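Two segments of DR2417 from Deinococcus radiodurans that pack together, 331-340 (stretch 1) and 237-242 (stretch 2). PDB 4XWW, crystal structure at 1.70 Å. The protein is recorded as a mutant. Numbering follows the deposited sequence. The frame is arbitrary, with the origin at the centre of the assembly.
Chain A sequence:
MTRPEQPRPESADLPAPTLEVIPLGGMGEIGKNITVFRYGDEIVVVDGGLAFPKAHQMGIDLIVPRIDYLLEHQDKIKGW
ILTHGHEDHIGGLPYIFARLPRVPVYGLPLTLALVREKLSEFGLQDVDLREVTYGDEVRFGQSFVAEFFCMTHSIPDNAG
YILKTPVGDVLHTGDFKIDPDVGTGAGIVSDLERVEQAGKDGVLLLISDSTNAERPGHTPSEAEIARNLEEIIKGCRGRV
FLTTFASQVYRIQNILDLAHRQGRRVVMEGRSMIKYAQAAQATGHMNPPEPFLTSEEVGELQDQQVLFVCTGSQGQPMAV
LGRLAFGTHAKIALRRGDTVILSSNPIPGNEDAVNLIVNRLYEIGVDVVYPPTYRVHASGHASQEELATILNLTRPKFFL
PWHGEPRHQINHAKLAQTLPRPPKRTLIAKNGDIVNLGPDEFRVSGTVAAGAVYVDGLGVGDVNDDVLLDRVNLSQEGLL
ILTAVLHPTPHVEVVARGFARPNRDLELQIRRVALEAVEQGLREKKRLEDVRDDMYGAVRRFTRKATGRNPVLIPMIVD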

# COMPACT_ATOMS: atom_id res chain seq x y z
N LYS A 331 24.02 16.86 -6.80
CA LYS A 331 24.70 17.25 -8.03
C LYS A 331 23.77 17.48 -9.20
O LYS A 331 24.16 18.09 -10.19
CB LYS A 331 25.74 16.19 -8.42
CG LYS A 331 26.94 16.13 -7.50
CD LYS A 331 27.73 14.86 -7.79
CE LYS A 331 29.08 14.87 -7.09
NZ LYS A 331 29.99 13.80 -7.60
N ILE A 332 22.54 16.99 -9.10
CA ILE A 332 21.59 17.11 -10.19
C ILE A 332 20.28 17.72 -9.69
O ILE A 332 19.80 17.39 -8.60
CB ILE A 332 21.31 15.74 -10.86
CG1 ILE A 332 22.61 15.03 -11.27
CG2 ILE A 332 20.40 15.90 -12.06
CD1 ILE A 332 22.41 13.54 -11.57
N ALA A 333 19.70 18.61 -10.48
CA ALA A 333 18.41 19.19 -10.16
C ALA A 333 17.43 19.07 -11.33
O ALA A 333 17.72 19.53 -12.43
CB ALA A 333 18.57 20.65 -9.76
N LEU A 334 16.28 18.45 -11.08
CA LEU A 334 15.23 18.35 -12.10
C LEU A 334 14.65 19.72 -12.44
O LEU A 334 14.71 20.65 -11.63
CB LEU A 334 14.11 17.43 -11.62
CG LEU A 334 14.51 15.96 -11.45
CD1 LEU A 334 13.31 15.10 -11.15
CD2 LEU A 334 15.22 15.43 -12.68
N ARG A 335 14.11 19.84 -13.65
CA ARG A 335 13.47 21.09 -14.08
C ARG A 335 12.43 20.82 -15.18
O ARG A 335 12.45 19.76 -15.81
CB ARG A 335 14.52 22.09 -14.59
CG ARG A 335 15.57 21.52 -15.54
CD ARG A 335 16.52 22.62 -16.04
NE ARG A 335 17.86 22.13 -16.37
CZ ARG A 335 18.22 21.65 -17.56
NH1 ARG A 335 17.35 21.60 -18.55
NH2 ARG A 335 19.47 21.24 -17.76
N ARG A 336 11.54 21.79 -15.39
CA ARG A 336 10.57 21.69 -16.48
C ARG A 336 11.29 21.44 -17.79
O ARG A 336 12.22 22.15 -18.12
CB ARG A 336 9.75 22.96 -16.61
CG ARG A 336 8.45 22.93 -15.89
CD ARG A 336 7.74 24.28 -15.91
NE ARG A 336 7.30 24.60 -14.56
CZ ARG A 336 6.27 24.01 -13.97
NH1 ARG A 336 5.56 23.11 -14.63
NH2 ARG A 336 5.94 24.35 -12.73
N GLY A 337 10.84 20.44 -18.55
CA GLY A 337 11.49 20.08 -19.79
C GLY A 337 12.15 18.71 -19.69
O GLY A 337 12.26 18.01 -20.69
N ASP A 338 12.59 18.34 -18.49
CA ASP A 338 13.08 16.98 -18.25
C ASP A 338 11.98 15.95 -18.44
O ASP A 338 10.80 16.21 -18.19
CB ASP A 338 13.63 16.83 -16.82
CG ASP A 338 14.95 17.58 -16.60
OD1 ASP A 338 15.65 17.85 -17.59
OD2 ASP A 338 15.28 17.93 -15.44
N THR A 339 12.38 14.75 -18.87
CA THR A 339 11.48 13.60 -18.92
C THR A 339 11.95 12.55 -17.93
O THR A 339 13.12 12.17 -17.93
CB THR A 339 11.43 13.01 -20.35
OG1 THR A 339 10.99 14.03 -21.26
CG2 THR A 339 10.45 11.84 -20.41
N VAL A 340 11.03 12.08 -17.09
CA VAL A 340 11.35 10.97 -16.19
C VAL A 340 10.52 9.76 -16.55
O VAL A 340 9.29 9.83 -16.64
CB VAL A 340 11.14 11.33 -14.72
CG1 VAL A 340 11.29 10.06 -13.83
CG2 VAL A 340 12.13 12.39 -14.32
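Stretch 2 237-242: RGRVFL

How does stretch 2 lie on stretch 1? It runs parallel to it as a neighbouring strand, with Thr339 bridged to Val240 and Val340 to Phe241, their CA atoms 4.8 and 4.7 Å apart. Before these extended residues, both segments are loop. Thr339 and Val240 put their side chains on one face of the sheet, Val340 and Phe241 on the other.

Which backbone groups are satisfied by the pairing? Thr339 serves both ways: its N donates to Arg239 O at 3.0 Å, and its O accepts from Phe241 N at 2.8 Å, almost linearly. Val240 CA also approaches Thr339 O, at 3.4 Å. Just before the strands a water takes over, donating to Gly337 O (2.7 Å) and Arg239 O (2.8 Å) and accepting from Thr339 OG1 (2.8 Å) and, weakly, from Gly238 N (3.0 Å).

What holds the charge of Arg239? Asp338 grips it in a two-pronged salt bridge, with Arg239 NE to Asp338 OD1 at 3.0 Å and Arg239 NH2 to Asp338 OD2 at 2.8 Å. NH2 of Arg239 also donates to Ala333 O at 2.9 Å, while its NH1 gives to a water, 2.9 Å away, that also accepts from Ala333 N. The carboxylate is itself well supplied: OD2 of Asp338 accepts from Arg335 N at 2.9 Å, and OD1 from a water 2.7 Å away that accepts from Arg239 N. Arg335 stacks its guanidinium on that of Arg239, centres 3.9 Å apart, despite the like charges.

Where does the ring of Phe241 go? Leu334 covers one face, its CD2 3.7 Å from the centroid of the Phe241 ring, while Ile332 CG2 meets Phe241 CE2 at the edge, at 3.8 Å. This apolar packing adjoins the salt bridge, since Asp338 CG lies 3.7 Å from Phe241 CE1.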

# COMPACT_ATOMS: atom_id res chain seq x y z
N ARG A 237 12.52 16.12 -25.91
CA ARG A 237 13.16 17.35 -26.33
C ARG A 237 14.39 17.66 -25.48
O ARG A 237 15.33 18.31 -25.95
CB ARG A 237 12.16 18.51 -26.25
CG ARG A 237 12.63 19.84 -26.80
CD ARG A 237 11.56 20.91 -26.58
NE ARG A 237 12.02 22.24 -26.95
CZ ARG A 237 11.41 23.02 -27.84
NH1 ARG A 237 10.31 22.60 -28.45
NH2 ARG A 237 11.90 24.23 -28.11
N GLY A 238 14.37 17.20 -24.23
CA GLY A 238 15.41 17.58 -23.29
C GLY A 238 16.10 16.37 -22.66
O GLY A 238 16.23 15.32 -23.28
N ARG A 239 16.54 16.53 -21.42
CA ARG A 239 17.18 15.44 -20.69
C ARG A 239 16.19 14.30 -20.41
O ARG A 239 14.98 14.52 -20.26
CB ARG A 239 17.76 15.95 -19.36
CG ARG A 239 18.84 16.98 -19.49
CD ARG A 239 19.54 17.21 -18.15
NE ARG A 239 18.59 17.69 -17.15
CZ ARG A 239 18.92 18.13 -15.94
NH1 ARG A 239 20.20 18.19 -15.58
NH2 ARG A 239 17.98 18.54 -15.10
N VAL A 240 16.69 13.07 -20.34
CA VAL A 240 15.88 11.91 -19.97
C VAL A 240 16.50 11.26 -18.75
O VAL A 240 17.71 10.99 -18.71
CB VAL A 240 15.77 10.87 -21.12
CG1 VAL A 240 15.00 9.62 -20.68
CG2 VAL A 240 15.17 11.49 -22.37
N PHE A 241 15.66 11.01 -17.76
CA PHE A 241 15.99 10.19 -16.60
C PHE A 241 15.12 8.96 -16.64
O PHE A 241 13.91 9.05 -16.88
CB PHE A 241 15.76 10.95 -15.28
CG PHE A 241 16.54 12.23 -15.15
CD1 PHE A 241 16.16 13.36 -15.87
CD2 PHE A 241 17.62 12.32 -14.29
CE1 PHE A 241 16.88 14.56 -15.75
CE2 PHE A 241 18.33 13.50 -14.15
CZ PHE A 241 17.97 14.62 -14.89
N LEU A 242 15.72 7.80 -16.43
CA LEU A 242 14.96 6.57 -16.44
C LEU A 242 15.35 5.73 -15.22
O LEU A 242 16.52 5.67 -14.88
CB LEU A 242 15.21 5.79 -17.74
CG LEU A 242 14.47 4.47 -17.91
CD1 LEU A 242 14.20 4.22 -19.40
CD2 LEU A 242 15.28 3.29 -17.32
O HOH W 1 13.03 15.76 -21.92
O HOH W 2 15.77 18.94 -20.06
O HOH W 3 20.97 19.54 -13.08